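Local coordinates for protein MgGH51 (Meripilus giganteus, PDB 6ZPV) that probably hydrolyses terminal alpha-L-arabinofuranosyl linkages in arabinose-containing polysaccharides as a fungal GH51 alpha-L-arabinofuranosidase, at residues S508-K513 against Q579-P584. Sequence-based numbering, arbitrary orientation.
Sequences SFFAQK and QVLTGP
With chi1 at -179°, L581 swings CG opposite its backbone N and projects its isobutyl fork from the strand toward F510, whose own CG lies anti to its carbonyl carbon and beside its N (chi1 -71°). The contact is a two-pronged leucine set against the root of a phenylalanine. CD1 of L581 comes within 3.8 Å of F510 CB, and the other methyl, CD2, lies equally near that carbon, so both methyls sit against CB from one side, and the ring is touched only by CD1. This methyl approaches the ring obliquely, 4.2 Å from F510 CD2, while the far end of the ring leads away from the strand. The two side chains cross at about a right angle. CD2 of L581 also reaches the helix backbone, 3.9 Å from A511 N. The CA atoms of F510 and L581 stand 7.4 Å apart, a spacing filled by the leucine fork. F509 CD2 packs 3.9 Å above one face of the F510 ring, offset toward its rim. Cutting L581 back to an alanine removes CG and both methyls, and is likely to leave F510 CB and A511 N without their partner in the strand. All three touching residues are buried. L514, farther along helix 507-517, also meets L581, and P599 touches F510. The strand 575-582 is hydrogen-bonded between strands 600-605 and 618-625, L581 pairing with V619, within the antiparallel sheet of the C-terminal domain. From the helix, S508 OG bonds to E460 of helix 454-469, and Q512 NE2 to Y430 of strand 424-432; helix 507-517 thus lies between that sheet and the parallel-stranded catalytic barrel, where S508 and Q512 also touch Y479 of strand 474-479.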
loop_
_atom_site.group_PDB
_atom_site.type_symbol
_atom_site.label_atom_id
_atom_site.label_comp_id
_atom_site.label_asym_id
_atom_site.label_seq_id
_atom_site.Cartn_x
_atom_site.Cartn_y
_atom_site.Cartn_z
ATOM N N SER A 508 -1.003 15.052 -5.437
ATOM C CA SER A 508 -1.899 14.036 -5.971
ATOM C C SER A 508 -2.756 13.382 -4.883
ATOM O O SER A 508 -3.906 13.058 -5.168
ATOM C CB SER A 508 -1.095 12.992 -6.775
ATOM O OG SER A 508 -0.581 13.585 -7.950
ATOM N N PHE A 509 -2.196 13.209 -3.676
ATOM C CA PHE A 509 -2.998 12.716 -2.550
ATOM C C PHE A 509 -4.172 13.643 -2.315
ATOM O O PHE A 509 -5.313 13.184 -2.137
ATOM C CB PHE A 509 -2.134 12.633 -1.290
ATOM C CG PHE A 509 -2.946 12.367 -0.039
ATOM C CD1 PHE A 509 -3.223 11.082 0.358
ATOM C CD2 PHE A 509 -3.444 13.420 0.731
ATOM C CE1 PHE A 509 -3.949 10.862 1.524
ATOM C CE2 PHE A 509 -4.160 13.196 1.904
ATOM C CZ PHE A 509 -4.409 11.894 2.268
ATOM N N PHE A 510 -3.925 14.960 -2.288
ATOM C CA PHE A 510 -5.033 15.888 -2.043
ATOM C C PHE A 510 -6.048 15.851 -3.180
ATOM O O PHE A 510 -7.228 15.972 -2.883
ATOM C CB PHE A 510 -4.505 17.300 -1.760
ATOM C CG PHE A 510 -3.818 17.417 -0.420
ATOM C CD1 PHE A 510 -4.515 17.157 0.749
ATOM C CD2 PHE A 510 -2.489 17.802 -0.319
ATOM C CE1 PHE A 510 -3.883 17.297 1.968
ATOM C CE2 PHE A 510 -1.864 17.948 0.883
ATOM C CZ PHE A 510 -2.561 17.662 2.016
ATOM N N ALA A 511 -5.634 15.690 -4.418
ATOM C CA ALA A 511 -6.624 15.529 -5.501
ATOM C C ALA A 511 -7.455 14.267 -5.286
ATOM O O ALA A 511 -8.684 14.289 -5.450
ATOM C CB ALA A 511 -5.953 15.538 -6.864
ATOM N N GLN A 512 -6.808 13.168 -4.947
ATOM C CA GLN A 512 -7.537 11.922 -4.682
ATOM C C GLN A 512 -8.525 12.119 -3.537
ATOM O O GLN A 512 -9.689 11.662 -3.650
ATOM C CB GLN A 512 -6.587 10.759 -4.359
ATOM C CG GLN A 512 -5.670 10.300 -5.488
ATOM C CD GLN A 512 -6.429 9.631 -6.580
ATOM O OE1 GLN A 512 -7.236 8.702 -6.310
ATOM N NE2 GLN A 512 -6.164 10.056 -7.824
ATOM N N LYS A 513 -8.094 12.729 -2.446
ATOM C CA LYS A 513 -8.975 12.960 -1.283
ATOM C C LYS A 513 -10.135 13.895 -1.645
ATOM O O LYS A 513 -11.284 13.626 -1.220
ATOM C CB LYS A 513 -8.101 13.547 -0.173
ATOM C CG LYS A 513 -8.846 13.867 1.110
ATOM C CD LYS A 513 -7.939 14.463 2.208
ATOM C CE LYS A 513 -8.691 14.814 3.476
ATOM N NZ LYS A 513 -7.824 15.549 4.440
ATOM N N GLN A 579 -13.289 24.305 -1.612
ATOM C CA GLN A 579 -11.978 23.703 -1.265
ATOM C C GLN A 579 -11.118 23.823 -2.500
ATOM O O GLN A 579 -11.544 23.385 -3.555
ATOM C CB GLN A 579 -12.170 22.220 -0.871
ATOM C CG GLN A 579 -13.133 22.025 0.281
ATOM C CD GLN A 579 -13.508 20.579 0.500
ATOM O OE1 GLN A 579 -14.663 20.106 0.138
ATOM N NE2 GLN A 579 -12.619 19.903 1.098
ATOM N N VAL A 580 -9.913 24.383 -2.348
ATOM C CA VAL A 580 -9.035 24.660 -3.511
ATOM C C VAL A 580 -7.630 24.151 -3.219
ATOM O O VAL A 580 -7.049 24.513 -2.180
ATOM C CB VAL A 580 -8.923 26.180 -3.777
ATOM C CG1 VAL A 580 -8.108 26.502 -5.012
ATOM C CG2 VAL A 580 -10.258 26.848 -3.875
ATOM N N LEU A 581 -7.094 23.397 -4.144
ATOM C CA LEU A 581 -5.703 22.954 -4.187
ATOM C C LEU A 581 -5.023 23.628 -5.388
ATOM O O LEU A 581 -5.455 23.374 -6.533
ATOM C CB LEU A 581 -5.659 21.442 -4.326
ATOM C CG LEU A 581 -4.263 20.816 -4.362
ATOM C CD1 LEU A 581 -3.657 20.780 -2.963
ATOM C CD2 LEU A 581 -4.375 19.396 -4.934
ATOM N N THR A 582 -4.038 24.453 -5.152
ATOM C CA THR A 582 -3.375 25.169 -6.257
ATOM C C THR A 582 -1.983 25.606 -5.798
ATOM O O THR A 582 -1.610 25.370 -4.642
ATOM C CB THR A 582 -4.212 26.354 -6.759
ATOM O OG1 THR A 582 -3.681 26.883 -7.970
ATOM C CG2 THR A 582 -4.319 27.473 -5.779
ATOM N N GLY A 583 -1.200 26.104 -6.697
ATOM C CA GLY A 583 0.137 26.605 -6.436
ATOM C C GLY A 583 0.904 26.646 -7.745
ATOM O O GLY A 583 0.353 26.394 -8.820
ATOM N N PRO A 584 2.217 26.921 -7.664
ATOM C CA PRO A 584 3.037 26.930 -8.868
ATOM C C PRO A 584 2.962 25.577 -9.558
ATOM O O PRO A 584 2.967 24.526 -8.902
ATOM C CB PRO A 584 4.458 27.234 -8.313
ATOM C CG PRO A 584 4.212 27.967 -7.009
ATOM C CD PRO A 584 2.950 27.310 -6.447
#